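Local atomic coordinates of bottromycin amidohydrolase (PDB entry 6I5S), a protein that probably hydrolyses a thiazoline-linked amide bond in bottromycin biosynthesis, acting as the pathway's gatekeeper amidohydrolase with a two-zinc centre. Residues P35-V43 / P55-G64; Y82-F90 / D401-P409. All coordinates share one frame; numbering follows the deposited sequence.

Contact 1. Residues P35-V43 / P55-G64; sequences PRTHVFKAV and PPRDLEVADG
Phe40 and Leu59 lie side by side on one face of an antiparallel strand pair, part of the three-stranded sheet that includes strand 65-71 in the small beta domain of this amidohydrolase. Leu59 CD2 stands 4.0 Å from Phe40 CD2, and Val61 brings CG2 to the edge of the same ring, near its plane. With CG1 opposite the backbone N (chi1 176°), Val61 turns that methyl to the edge of the His38 ring. Apolar side chains suit the buried positions of Phe40, Val43, Leu59 and Val61, where Phe428 and Trp69 add further cover, whereas Val39 and Glu60 emerge on the other, solvent-facing side. His38 NE2 is hydrogen-bonded to Gly426 O.

Val43 continues the apolar row, its CG2 4.2 Å from Leu59 CB, but only after a beta bulge at Lys41 and Ala42 has shifted the register by one. Asp58 suits the bulge because its short side chain can accept a backbone N-H: OD1 takes Ala42 N at 2.8 Å and also bonds Thr72 OG1. At the opposite end of the pair Thr37, which faces the turn at Asp63-Gly64, offers OG1 to Asp63 N, a nearly straight bond of 3.0 Å with 170° at the hydrogen.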
ATOM      1  N   PRO A  35      17.324 -15.870 -13.343  1.00 39.09           N
ATOM      2  CA  PRO A  35      18.132 -16.358 -12.215  1.00 42.40           C
ATOM      3  C   PRO A  35      17.680 -15.728 -10.905  1.00 38.84           C
ATOM      4  O   PRO A  35      17.307 -14.543 -10.858  1.00 41.97           O
ATOM      5  CB  PRO A  35      19.558 -15.916 -12.590  1.00 44.97           C
ATOM      6  CG  PRO A  35      19.529 -15.722 -14.034  1.00 42.09           C
ATOM      7  CD  PRO A  35      18.172 -15.242 -14.387  1.00 44.21           C
ATOM      8  N   ARG A  36      17.725 -16.516  -9.823  1.00 31.98           N
ATOM      9  CA  ARG A  36      17.406 -15.981  -8.492  1.00 30.73           C
ATOM     10  C   ARG A  36      18.612 -16.046  -7.572  1.00 32.14           C
ATOM     11  O   ARG A  36      18.471 -15.975  -6.344  1.00 36.06           O
ATOM     12  CB  ARG A  36      16.212 -16.702  -7.872  1.00 32.63           C
ATOM     13  CG  ARG A  36      14.926 -16.421  -8.657  1.00 30.85           C
ATOM     14  CD  ARG A  36      13.765 -17.275  -8.198  1.00 30.93           C
ATOM     15  NE  ARG A  36      12.664 -17.176  -9.162  1.00 30.89           N
ATOM     16  CZ  ARG A  36      11.567 -16.436  -9.042  1.00 32.88           C
ATOM     17  NH1 ARG A  36      11.371 -15.638  -7.995  1.00 33.09           N
ATOM     18  NH2 ARG A  36      10.692 -16.443 -10.049  1.00 31.73           N
ATOM     19  N   THR A  37      19.794 -16.152  -8.172  1.00 34.11           N
ATOM     20  CA  THR A  37      21.052 -16.221  -7.453  1.00 38.61           C
ATOM     21  C   THR A  37      21.956 -15.151  -8.011  1.00 42.54           C
ATOM     22  O   THR A  37      22.102 -15.047  -9.228  1.00 37.77           O
ATOM     23  CB  THR A  37      21.684 -17.626  -7.590  1.00 42.75           C
ATOM     24  OG1 THR A  37      20.880 -18.562  -6.836  1.00 41.54           O
ATOM     25  CG2 THR A  37      23.149 -17.613  -7.069  1.00 40.72           C
ATOM     26  N   HIS A  38      22.532 -14.337  -7.134  1.00 42.19           N
ATOM     27  CA  HIS A  38      23.263 -13.145  -7.554  1.00 35.93           C
ATOM     28  C   HIS A  38      24.369 -12.848  -6.568  1.00 34.98           C
ATOM     29  O   HIS A  38      24.301 -13.230  -5.407  1.00 39.40           O
ATOM     30  CB  HIS A  38      22.368 -11.901  -7.599  1.00 36.39           C
ATOM     31  CG  HIS A  38      21.138 -12.060  -8.432  1.00 33.43           C
ATOM     32  ND1 HIS A  38      21.138 -11.853  -9.798  1.00 39.63           N
ATOM     33  CD2 HIS A  38      19.892 -12.465  -8.109  1.00 34.59           C
ATOM     34  CE1 HIS A  38      19.925 -12.087 -10.269  1.00 40.00           C
ATOM     35  NE2 HIS A  38      19.151 -12.459  -9.266  1.00 35.89           N
ATOM     36  N   VAL A  39      25.332 -12.066  -7.024  1.00 35.31           N
ATOM     37  CA  VAL A  39      26.227 -11.317  -6.154  1.00 37.69           C
ATOM     38  C   VAL A  39      26.173  -9.865  -6.612  1.00 44.59           C
ATOM     39  O   VAL A  39      26.420  -9.576  -7.787  1.00 43.38           O
ATOM     40  CB  VAL A  39      27.662 -11.846  -6.200  1.00 43.47           C
ATOM     41  CG1 VAL A  39      28.567 -10.994  -5.297  1.00 45.84           C
ATOM     42  CG2 VAL A  39      27.692 -13.274  -5.777  1.00 45.37           C
ATOM     43  N   PHE A  40      25.814  -8.959  -5.706  1.00 38.43           N
ATOM     44  CA  PHE A  40      25.840  -7.517  -5.973  1.00 41.97           C
ATOM     45  C   PHE A  40      27.012  -6.943  -5.183  1.00 37.64           C
ATOM     46  O   PHE A  40      27.053  -7.072  -3.955  1.00 40.17           O
ATOM     47  CB  PHE A  40      24.527  -6.832  -5.551  1.00 37.05           C
ATOM     48  CG  PHE A  40      23.300  -7.358  -6.242  1.00 35.26           C
ATOM     49  CD1 PHE A  40      22.888  -6.834  -7.439  1.00 37.84           C
ATOM     50  CD2 PHE A  40      22.578  -8.401  -5.705  1.00 37.20           C
ATOM     51  CE1 PHE A  40      21.795  -7.334  -8.080  1.00 39.06           C
ATOM     52  CE2 PHE A  40      21.482  -8.881  -6.324  1.00 37.34           C
ATOM     53  CZ  PHE A  40      21.087  -8.360  -7.517  1.00 37.52           C
ATOM     54  N   LYS A  41      27.955  -6.313  -5.872  1.00 37.32           N
ATOM     55  CA  LYS A  41      29.170  -5.825  -5.229  1.00 46.04           C
ATOM     56  C   LYS A  41      28.950  -4.444  -4.640  1.00 44.46           C
ATOM     57  O   LYS A  41      28.185  -3.638  -5.182  1.00 36.73           O
ATOM     58  CB  LYS A  41      30.322  -5.762  -6.236  1.00 57.61           C
ATOM     59  CG  LYS A  41      30.936  -7.109  -6.556  1.00 77.63           C
ATOM     60  CD  LYS A  41      31.131  -7.309  -8.052  1.00111.63           C
ATOM     61  CE  LYS A  41      31.996  -6.217  -8.672  1.00146.77           C
ATOM     62  NZ  LYS A  41      32.330  -6.489 -10.103  1.00158.92           N
ATOM     63  N   ALA A  42      29.609  -4.193  -3.508  1.00 41.52           N
ATOM     64  CA  ALA A  42      29.738  -2.854  -2.955  1.00 39.21           C
ATOM     65  C   ALA A  42      28.375  -2.219  -2.675  1.00 38.13           C
ATOM     66  O   ALA A  42      28.083  -1.100  -3.108  1.00 41.92           O
ATOM     67  CB  ALA A  42      30.562  -1.976  -3.890  1.00 43.95           C
ATOM     68  N   VAL A  43      27.543  -2.926  -1.904  1.00 33.81           N
ATOM     69  CA  VAL A  43      26.185  -2.485  -1.627  1.00 39.86           C
ATOM     70  C   VAL A  43      26.203  -1.755  -0.301  1.00 41.31           C
ATOM     71  O   VAL A  43      26.788  -2.253   0.672  1.00 40.50           O
ATOM     72  CB  VAL A  43      25.212  -3.682  -1.569  1.00 38.64           C
ATOM     73  CG1 VAL A  43      23.881  -3.297  -0.968  1.00 34.35           C
ATOM     74  CG2 VAL A  43      24.983  -4.271  -2.962  1.00 37.41           C
ATOM     75  N   PRO A  55      28.527   0.060   5.908  1.00 42.76           N
ATOM     76  CA  PRO A  55      29.687   0.097   5.034  1.00 40.52           C
ATOM     77  C   PRO A  55      29.462  -0.778   3.818  1.00 41.46           C
ATOM     78  O   PRO A  55      28.581  -1.651   3.824  1.00 38.01           O
ATOM     79  CB  PRO A  55      30.834  -0.424   5.920  1.00 52.48           C
ATOM     80  CG  PRO A  55      30.204  -1.098   7.063  1.00 49.25           C
ATOM     81  CD  PRO A  55      28.903  -0.356   7.271  1.00 48.74           C
ATOM     82  N   PRO A  56      30.224  -0.568   2.749  1.00 40.19           N
ATOM     83  CA  PRO A  56      29.960  -1.298   1.508  1.00 42.67           C
ATOM     84  C   PRO A  56      30.225  -2.782   1.691  1.00 38.68           C
ATOM     85  O   PRO A  56      31.298  -3.185   2.144  1.00 39.04           O
ATOM     86  CB  PRO A  56      30.949  -0.667   0.511  1.00 38.14           C
ATOM     87  CG  PRO A  56      31.969  -0.051   1.324  1.00 42.69           C
ATOM     88  CD  PRO A  56      31.333   0.380   2.598  1.00 43.04           C
ATOM     89  N   ARG A  57      29.262  -3.599   1.303  1.00 36.39           N
ATOM     90  CA  ARG A  57      29.440  -5.031   1.415  1.00 36.61           C
ATOM     91  C   ARG A  57      28.886  -5.704   0.175  1.00 36.38           C
ATOM     92  O   ARG A  57      27.961  -5.207  -0.472  1.00 39.63           O
ATOM     93  CB  ARG A  57      28.749  -5.559   2.661  1.00 50.17           C
ATOM     94  CG  ARG A  57      29.329  -5.021   3.962  1.00 55.38           C
ATOM     95  CD  ARG A  57      28.740  -5.768   5.153  1.00 64.31           C
ATOM     96  NE  ARG A  57      29.345  -5.373   6.420  1.00 58.82           N
ATOM     97  CZ  ARG A  57      28.668  -4.917   7.471  1.00 60.05           C
ATOM     98  NH1 ARG A  57      27.337  -4.813   7.435  1.00 51.94           N
ATOM     99  NH2 ARG A  57      29.326  -4.577   8.572  1.00 63.68           N
ATOM    100  N   ASP A  58      29.489  -6.819  -0.173  1.00 33.68           N
ATOM    101  CA  ASP A  58      29.006  -7.592  -1.304  1.00 36.97           C
ATOM    102  C   ASP A  58      27.872  -8.483  -0.845  1.00 40.18           C
ATOM    103  O   ASP A  58      28.016  -9.263   0.107  1.00 44.21           O
ATOM    104  CB  ASP A  58      30.140  -8.429  -1.900  1.00 37.10           C
ATOM    105  CG  ASP A  58      31.316  -7.603  -2.409  1.00 41.80           C
ATOM    106  OD1 ASP A  58      31.185  -6.409  -2.762  1.00 43.70           O
ATOM    107  OD2 ASP A  58      32.414  -8.188  -2.501  1.00 47.11           O
ATOM    108  N   LEU A  59      26.748  -8.374  -1.534  1.00 32.80           N
ATOM    109  CA  LEU A  59      25.511  -9.042  -1.170  1.00 36.90           C
ATOM    110  C   LEU A  59      25.369 -10.337  -1.965  1.00 37.23           C
ATOM    111  O   LEU A  59      25.344 -10.305  -3.198  1.00 37.86           O
ATOM    112  CB  LEU A  59      24.340  -8.105  -1.472  1.00 36.97           C
ATOM    113  CG  LEU A  59      22.957  -8.755  -1.429  1.00 45.82           C
ATOM    114  CD1 LEU A  59      22.656  -9.297  -0.020  1.00 42.05           C
ATOM    115  CD2 LEU A  59      21.895  -7.770  -1.859  1.00 43.18           C
ATOM    116  N   GLU A  60      25.241 -11.459  -1.263  1.00 35.36           N
ATOM    117  CA  GLU A  60      25.022 -12.757  -1.889  1.00 36.40           C
ATOM    118  C   GLU A  60      23.561 -13.154  -1.752  1.00 36.26           C
ATOM    119  O   GLU A  60      23.021 -13.210  -0.633  1.00 35.44           O
ATOM    120  CB  GLU A  60      25.912 -13.818  -1.257  1.00 47.95           C
ATOM    121  CG  GLU A  60      25.685 -15.173  -1.872  1.00 67.52           C
ATOM    122  CD  GLU A  60      26.470 -16.268  -1.219  1.00 72.64           C
ATOM    123  OE1 GLU A  60      27.356 -15.972  -0.388  1.00 69.51           O
ATOM    124  OE2 GLU A  60      26.177 -17.434  -1.554  1.00 57.84           O
ATOM    125  N   VAL A  61      22.910 -13.383  -2.893  1.00 34.06           N
ATOM    126  CA  VAL A  61      21.537 -13.896  -2.960  1.00 33.68           C
ATOM    127  C   VAL A  61      21.600 -15.308  -3.524  1.00 38.01           C
ATOM    128  O   VAL A  61      22.225 -15.538  -4.565  1.00 36.45           O
ATOM    129  CB  VAL A  61      20.655 -12.992  -3.835  1.00 41.71           C
ATOM    130  CG1 VAL A  61      19.267 -13.562  -3.976  1.00 35.52           C
ATOM    131  CG2 VAL A  61      20.563 -11.585  -3.234  1.00 43.75           C
ATOM    132  N   ALA A  62      20.954 -16.243  -2.843  1.00 38.50           N
ATOM    133  CA  ALA A  62      20.970 -17.650  -3.222  1.00 36.21           C
ATOM    134  C   ALA A  62      19.528 -18.127  -3.291  1.00 36.89           C
ATOM    135  O   ALA A  62      18.843 -18.181  -2.269  1.00 35.85           O
ATOM    136  CB  ALA A  62      21.772 -18.463  -2.220  1.00 40.18           C
ATOM    137  N   ASP A  63      19.069 -18.481  -4.498  1.00 41.01           N
ATOM    138  CA  ASP A  63      17.708 -18.994  -4.694  1.00 43.73           C
ATOM    139  C   ASP A  63      16.682 -18.082  -4.041  1.00 34.26           C
ATOM    140  O   ASP A  63      15.749 -18.533  -3.378  1.00 35.30           O
ATOM    141  CB  ASP A  63      17.553 -20.421  -4.139  1.00 53.98           C
ATOM    142  CG  ASP A  63      16.323 -21.121  -4.687  1.00 65.25           C
ATOM    143  OD1 ASP A  63      15.909 -20.783  -5.817  1.00 79.15           O
ATOM    144  OD2 ASP A  63      15.776 -22.001  -4.005  1.00 90.77           O
ATOM    145  N   GLY A  64      16.856 -16.769  -4.239  1.00 33.76           N
ATOM    146  CA  GLY A  64      15.900 -15.803  -3.775  1.00 33.02           C
ATOM    147  C   GLY A  64      15.922 -15.519  -2.283  1.00 34.71           C
ATOM    148  O   GLY A  64      14.953 -14.986  -1.753  1.00 33.81           O
TER
HETATM  149  O   HOH W   1      26.147  -2.668   3.383  1.00 43.55           O

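Contact 2. Residues Y82-F90 / D401-P409; sequences YDWYVTPGF and DLVFYRRHP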
ATOM      1  N   TYR A  82      30.501   3.009  -2.860  1.00 47.07           N
ATOM      2  CA  TYR A  82      29.262   2.264  -3.037  1.00 41.04           C
ATOM      3  C   TYR A  82      28.940   2.184  -4.525  1.00 40.74           C
ATOM      4  O   TYR A  82      28.958   3.201  -5.227  1.00 43.63           O
ATOM      5  CB  TYR A  82      28.101   2.933  -2.306  1.00 46.91           C
ATOM      6  CG  TYR A  82      28.204   2.988  -0.803  1.00 42.21           C
ATOM      7  CD1 TYR A  82      28.091   1.832  -0.030  1.00 40.38           C
ATOM      8  CD2 TYR A  82      28.367   4.206  -0.149  1.00 45.75           C
ATOM      9  CE1 TYR A  82      28.164   1.883   1.349  1.00 44.19           C
ATOM     10  CE2 TYR A  82      28.440   4.272   1.253  1.00 48.93           C
ATOM     11  CZ  TYR A  82      28.337   3.109   1.996  1.00 43.68           C
ATOM     12  OH  TYR A  82      28.411   3.166   3.391  1.00 43.49           O
ATOM     13  N   ASP A  83      28.654   0.975  -5.011  1.00 40.14           N
ATOM     14  CA  ASP A  83      28.070   0.842  -6.340  1.00 43.66           C
ATOM     15  C   ASP A  83      26.555   0.930  -6.285  1.00 43.49           C
ATOM     16  O   ASP A  83      25.903   1.259  -7.279  1.00 39.74           O
ATOM     17  CB  ASP A  83      28.440  -0.505  -6.962  1.00 47.31           C
ATOM     18  CG  ASP A  83      29.907  -0.582  -7.362  1.00 56.72           C
ATOM     19  OD1 ASP A  83      30.616   0.436  -7.275  1.00 51.62           O
ATOM     20  OD2 ASP A  83      30.335  -1.691  -7.727  1.00 52.94           O
ATOM     21  N   TRP A  84      25.990   0.578  -5.150  1.00 38.69           N
ATOM     22  CA  TRP A  84      24.553   0.522  -4.998  1.00 39.57           C
ATOM     23  C   TRP A  84      24.190   0.969  -3.597  1.00 34.78           C
ATOM     24  O   TRP A  84      24.937   0.724  -2.639  1.00 38.80           O
ATOM     25  CB  TRP A  84      24.006  -0.883  -5.161  1.00 34.40           C
ATOM     26  CG  TRP A  84      24.173  -1.586  -6.443  1.00 42.03           C
ATOM     27  CD1 TRP A  84      25.036  -2.600  -6.698  1.00 46.12           C
ATOM     28  CD2 TRP A  84      23.394  -1.413  -7.630  1.00 31.54           C
ATOM     29  NE1 TRP A  84      24.860  -3.057  -7.974  1.00 45.52           N
ATOM     30  CE2 TRP A  84      23.855  -2.346  -8.565  1.00 38.44           C
ATOM     31  CE3 TRP A  84      22.367  -0.549  -7.996  1.00 35.59           C
ATOM     32  CZ2 TRP A  84      23.332  -2.432  -9.845  1.00 42.14           C
ATOM     33  CZ3 TRP A  84      21.848  -0.655  -9.268  1.00 34.33           C
ATOM     34  CH2 TRP A  84      22.315  -1.587 -10.164  1.00 39.50           C
ATOM     35  N   TYR A  85      23.007   1.577  -3.484  1.00 37.67           N
ATOM     36  CA  TYR A  85      22.336   1.791  -2.209  1.00 38.08           C
ATOM     37  C   TYR A  85      21.046   0.983  -2.225  1.00 31.63           C
ATOM     38  O   TYR A  85      20.323   1.006  -3.230  1.00 33.38           O
ATOM     39  CB  TYR A  85      22.022   3.272  -2.023  1.00 34.38           C
ATOM     40  CG  TYR A  85      23.211   4.161  -1.984  1.00 33.82           C
ATOM     41  CD1 TYR A  85      23.832   4.488  -0.784  1.00 37.65           C
ATOM     42  CD2 TYR A  85      23.747   4.676  -3.153  1.00 42.05           C
ATOM     43  CE1 TYR A  85      24.979   5.340  -0.767  1.00 41.44           C
ATOM     44  CE2 TYR A  85      24.873   5.516  -3.121  1.00 51.84           C
ATOM     45  CZ  TYR A  85      25.457   5.837  -1.913  1.00 44.54           C
ATOM     46  OH  TYR A  85      26.582   6.663  -1.872  1.00 46.77           O
ATOM     47  N   VAL A  86      20.770   0.251  -1.140  1.00 30.54           N
ATOM     48  CA  VAL A  86      19.699  -0.727  -1.134  1.00 33.67           C
ATOM     49  C   VAL A  86      18.799  -0.498   0.059  1.00 30.51           C
ATOM     50  O   VAL A  86      19.275  -0.317   1.184  1.00 36.80           O
ATOM     51  CB  VAL A  86      20.270  -2.154  -1.119  1.00 43.81           C
ATOM     52  CG1 VAL A  86      19.238  -3.150  -0.767  1.00 40.15           C
ATOM     53  CG2 VAL A  86      20.844  -2.454  -2.510  1.00 51.92           C
ATOM     54  N   THR A  87      17.497  -0.557  -0.184  1.00 33.15           N
ATOM     55  CA  THR A  87      16.494  -0.638   0.860  1.00 31.24           C
ATOM     56  C   THR A  87      15.734  -1.958   0.789  1.00 27.35           C
ATOM     57  O   THR A  87      15.686  -2.601  -0.264  1.00 30.88           O
ATOM     58  CB  THR A  87      15.476   0.517   0.751  1.00 29.81           C
ATOM     59  OG1 THR A  87      14.668   0.356  -0.424  1.00 34.41           O
ATOM     60  CG2 THR A  87      16.205   1.843   0.621  1.00 34.96           C
ATOM     61  N   PRO A  88      15.096  -2.366   1.885  1.00 30.33           N
ATOM     62  CA  PRO A  88      14.096  -3.424   1.797  1.00 25.62           C
ATOM     63  C   PRO A  88      13.029  -3.025   0.791  1.00 28.79           C
ATOM     64  O   PRO A  88      12.774  -1.843   0.525  1.00 30.12           O
ATOM     65  CB  PRO A  88      13.523  -3.470   3.206  1.00 32.50           C
ATOM     66  CG  PRO A  88      14.571  -2.917   4.068  1.00 36.04           C
ATOM     67  CD  PRO A  88      15.166  -1.817   3.262  1.00 33.92           C
ATOM     68  N   GLY A  89      12.375  -4.025   0.233  1.00 27.07           N
ATOM     69  CA  GLY A  89      11.253  -3.755  -0.644  1.00 25.76           C
ATOM     70  C   GLY A  89      10.139  -3.057   0.107  1.00 26.80           C
ATOM     71  O   GLY A  89       9.956  -3.280   1.297  1.00 27.32           O
ATOM     72  N   PHE A  90       9.409  -2.199  -0.613  1.00 25.24           N
ATOM     73  CA  PHE A  90       8.321  -1.413  -0.038  1.00 27.70           C
ATOM     74  C   PHE A  90       7.037  -2.224   0.059  1.00 28.11           C
ATOM     75  O   PHE A  90       6.802  -3.173  -0.708  1.00 24.76           O
ATOM     76  CB  PHE A  90       8.035  -0.164  -0.894  1.00 26.97           C
ATOM     77  CG  PHE A  90       9.257   0.641  -1.192  1.00 26.01           C
ATOM     78  CD1 PHE A  90      10.223   0.847  -0.229  1.00 27.22           C
ATOM     79  CD2 PHE A  90       9.457   1.154  -2.442  1.00 25.08           C
ATOM     80  CE1 PHE A  90      11.409   1.533  -0.529  1.00 30.76           C
ATOM     81  CE2 PHE A  90      10.658   1.860  -2.740  1.00 26.09           C
ATOM     82  CZ  PHE A  90      11.602   2.042  -1.754  1.00 27.03           C
ATOM     83  N   ASP A 401      13.815  -9.450  -1.281  1.00 28.97           N
ATOM     84  CA  ASP A 401      12.967  -8.377  -1.761  1.00 27.74           C
ATOM     85  C   ASP A 401      13.669  -7.062  -1.383  1.00 32.44           C
ATOM     86  O   ASP A 401      13.630  -6.642  -0.222  1.00 28.95           O
ATOM     87  CB  ASP A 401      11.594  -8.423  -1.093  1.00 28.72           C
ATOM     88  CG  ASP A 401      10.767  -9.657  -1.419  1.00 39.08           C
ATOM     89  OD1 ASP A 401      10.869 -10.259  -2.520  1.00 35.37           O
ATOM     90  OD2 ASP A 401       9.957 -10.038  -0.525  1.00 36.70           O
ATOM     91  N   LEU A 402      14.255  -6.383  -2.356  1.00 30.98           N
ATOM     92  CA  LEU A 402      15.118  -5.237  -2.088  1.00 30.12           C
ATOM     93  C   LEU A 402      14.986  -4.228  -3.209  1.00 30.93           C
ATOM     94  O   LEU A 402      14.687  -4.604  -4.339  1.00 30.45           O
ATOM     95  CB  LEU A 402      16.573  -5.684  -1.993  1.00 30.80           C
ATOM     96  CG  LEU A 402      16.947  -6.676  -0.893  1.00 34.40           C
ATOM     97  CD1 LEU A 402      18.394  -7.172  -1.084  1.00 41.32           C
ATOM     98  CD2 LEU A 402      16.763  -5.966   0.465  1.00 29.18           C
ATOM     99  N   VAL A 403      15.264  -2.955  -2.914  1.00 27.77           N
ATOM    100  CA  VAL A 403      15.223  -1.898  -3.917  1.00 29.49           C
ATOM    101  C   VAL A 403      16.610  -1.280  -4.043  1.00 29.97           C
ATOM    102  O   VAL A 403      17.261  -0.989  -3.039  1.00 35.54           O
ATOM    103  CB  VAL A 403      14.197  -0.819  -3.559  1.00 31.53           C
ATOM    104  CG1 VAL A 403      13.948   0.086  -4.734  1.00 31.84           C
ATOM    105  CG2 VAL A 403      12.873  -1.479  -3.099  1.00 29.58           C
ATOM    106  N   PHE A 404      17.060  -1.094  -5.272  1.00 32.88           N
ATOM    107  CA  PHE A 404      18.429  -0.695  -5.588  1.00 30.73           C
ATOM    108  C   PHE A 404      18.456   0.692  -6.231  1.00 38.66           C
ATOM    109  O   PHE A 404      17.641   0.980  -7.109  1.00 32.95           O
ATOM    110  CB  PHE A 404      19.043  -1.665  -6.577  1.00 32.90           C
ATOM    111  CG  PHE A 404      19.424  -2.982  -5.997  1.00 32.44           C
ATOM    112  CD1 PHE A 404      20.755  -3.334  -5.909  1.00 32.37           C
ATOM    113  CD2 PHE A 404      18.470  -3.889  -5.558  1.00 36.40           C
ATOM    114  CE1 PHE A 404      21.140  -4.571  -5.406  1.00 36.35           C
ATOM    115  CE2 PHE A 404      18.851  -5.108  -5.063  1.00 32.16           C
ATOM    116  CZ  PHE A 404      20.188  -5.450  -4.970  1.00 31.41           C
ATOM    117  N   TYR A 405      19.440   1.516  -5.839  1.00 31.92           N
ATOM    118  CA  TYR A 405      19.649   2.868  -6.340  1.00 37.14           C
ATOM    119  C   TYR A 405      21.132   3.102  -6.581  1.00 34.80           C
ATOM    120  O   TYR A 405      21.973   2.707  -5.758  1.00 37.04           O
ATOM    121  CB  TYR A 405      19.151   3.896  -5.332  1.00 32.56           C
ATOM    122  CG  TYR A 405      17.674   3.757  -5.013  1.00 29.82           C
ATOM    123  CD1 TYR A 405      16.710   4.428  -5.756  1.00 31.86           C
ATOM    124  CD2 TYR A 405      17.259   2.968  -3.957  1.00 34.45           C
ATOM    125  CE1 TYR A 405      15.326   4.320  -5.432  1.00 28.70           C
ATOM    126  CE2 TYR A 405      15.872   2.795  -3.657  1.00 32.70           C
ATOM    127  CZ  TYR A 405      14.943   3.487  -4.408  1.00 30.94           C
ATOM    128  OH  TYR A 405      13.602   3.380  -4.130  1.00 31.63           O
ATOM    129  N   ARG A 406      21.452   3.738  -7.712  1.00 36.54           N
ATOM    130  CA  ARG A 406      22.834   4.092  -7.977  1.00 35.50           C
ATOM    131  C   ARG A 406      23.267   5.280  -7.133  1.00 47.02           C
ATOM    132  O   ARG A 406      24.443   5.395  -6.782  1.00 43.74           O
ATOM    133  CB  ARG A 406      23.018   4.410  -9.447  1.00 38.72           C
ATOM    134  CG  ARG A 406      22.967   3.244 -10.379  1.00 41.27           C
ATOM    135  CD  ARG A 406      24.094   2.274 -10.122  1.00 45.85           C
ATOM    136  NE  ARG A 406      24.165   1.256 -11.170  1.00 45.94           N
ATOM    137  CZ  ARG A 406      25.011   0.227 -11.157  1.00 51.84           C
ATOM    138  NH1 ARG A 406      25.848   0.044 -10.130  1.00 41.50           N
ATOM    139  NH2 ARG A 406      25.030  -0.618 -12.186  1.00 52.58           N
ATOM    140  N   ARG A 407      22.343   6.174  -6.809  1.00 42.57           N
ATOM    141  CA  ARG A 407      22.612   7.307  -5.935  1.00 49.46           C
ATOM    142  C   ARG A 407      21.738   7.177  -4.693  1.00 44.74           C
ATOM    143  O   ARG A 407      20.688   6.545  -4.732  1.00 37.56           O
ATOM    144  CB  ARG A 407      22.323   8.635  -6.634  1.00 50.17           C
ATOM    145  CG  ARG A 407      23.217   8.918  -7.848  1.00 82.06           C
ATOM    146  CD  ARG A 407      22.906  10.269  -8.496  1.00124.58           C
ATOM    147  NE  ARG A 407      23.827  10.573  -9.596  1.00143.60           N
ATOM    148  CZ  ARG A 407      23.780  11.671 -10.350  1.00134.08           C
ATOM    149  NH1 ARG A 407      22.852  12.597 -10.143  1.00132.95           N
ATOM    150  NH2 ARG A 407      24.668  11.842 -11.323  1.00119.16           N
ATOM    151  N   HIS A 408      22.167   7.770  -3.587  1.00 42.61           N
ATOM    152  CA  HIS A 408      21.413   7.627  -2.358  1.00 51.76           C
ATOM    153  C   HIS A 408      20.003   8.181  -2.580  1.00 46.97           C
ATOM    154  O   HIS A 408      19.857   9.273  -3.152  1.00 41.44           O
ATOM    155  CB  HIS A 408      22.122   8.351  -1.211  1.00 47.45           C
ATOM    156  CG  HIS A 408      21.569   7.999   0.133  1.00 45.20           C
ATOM    157  ND1 HIS A 408      20.307   8.380   0.529  1.00 47.99           N
ATOM    158  CD2 HIS A 408      22.069   7.246   1.140  1.00 48.96           C
ATOM    159  CE1 HIS A 408      20.062   7.898   1.734  1.00 43.72           C
ATOM    160  NE2 HIS A 408      21.114   7.204   2.129  1.00 51.97           N
ATOM    161  N   PRO A 409      18.944   7.454  -2.190  1.00 39.18           N
ATOM    162  CA  PRO A 409      17.589   7.906  -2.539  1.00 43.45           C
ATOM    163  C   PRO A 409      17.117   9.118  -1.752  1.00 49.60           C
ATOM    164  O   PRO A 409      16.140   9.746  -2.169  1.00 48.25           O
ATOM    165  CB  PRO A 409      16.723   6.670  -2.250  1.00 36.58           C
ATOM    166  CG  PRO A 409      17.466   5.926  -1.189  1.00 44.17           C
ATOM    167  CD  PRO A 409      18.927   6.139  -1.517  1.00 40.13           C
TER
HETATM  168  O   HOH W   2      26.702   3.973  -7.793  1.00 47.88           O
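Trp84 and Arg406 stack flat on each other at one end of an antiparallel strand pair, 84-88 with 402-405, in the mixed sheet that continues through strand 84-95 toward zinc ligands His94 and His96. The guanidinium is nearly parallel to the indole, the two planes 9° apart, and CZ sits 3.6 Å from the centroid of the six-membered ring, a cation-pi contact. A bend at chi2 (-64°) folds the arginine back over the ring. NH1 also donates to Asp83 O at 3.1 Å, with the oxygen near the guanidinium plane but the donor well above the carbonyl plane. Arginine suits this exposed end of the pair because its long chain carries a flat head that can cover an aromatic face while still bonding at its edge.

Among the aromatic pairs, Phe404 turns its edge to the other face of Trp84 in a T-shaped contact. His408 approaches a face of Tyr85 as an offset edge-to-face pair, and its CB stands over that ring.

Aliphatic groups lie over two more rings. Val86 CG2 lies over the Phe404 ring, 3.6 Å from its centroid, and Val403 CG2 covers Phe90, whose edge meets Tyr405 OH, itself bonded to Leu416 O.

Backbone bonds join Tyr85 to Tyr405 and Thr87 to Val403 in both directions. Pro88 faces Leu402 in a non-hydrogen-bonded pair, where lacking an N-H costs no bond across the strands; Gly89 N then reaches Asp401 O at 2.9 Å, the donor lying 51° out of the carbonyl plane.

Contact 1 and contact 2 are both antiparallel strand pairs, with centres about 12 Å apart, but they belong to different sheets. Residues 35-43 bridge the two: strand 38-41 pairs within contact 1, and after the corner at Ala42 the chain becomes strand 43-45, parallel to strand 84-95 of contact 2. They meet where Phe40 CD1 lies 3.5 Å from Phe404 CE1, Val43 packs on Val86, and Ala42 O probably accepts a hydrogen bond from Asp83 N. Contact 1, farther from the chain centre and partly buried, relies on backbone bonds, two side-chain bonds to backbone N-H groups and one largely apolar face. Contact 2 is largely buried and richer in aromatic stacking, with its arginine-tryptophan pair at an exposed end.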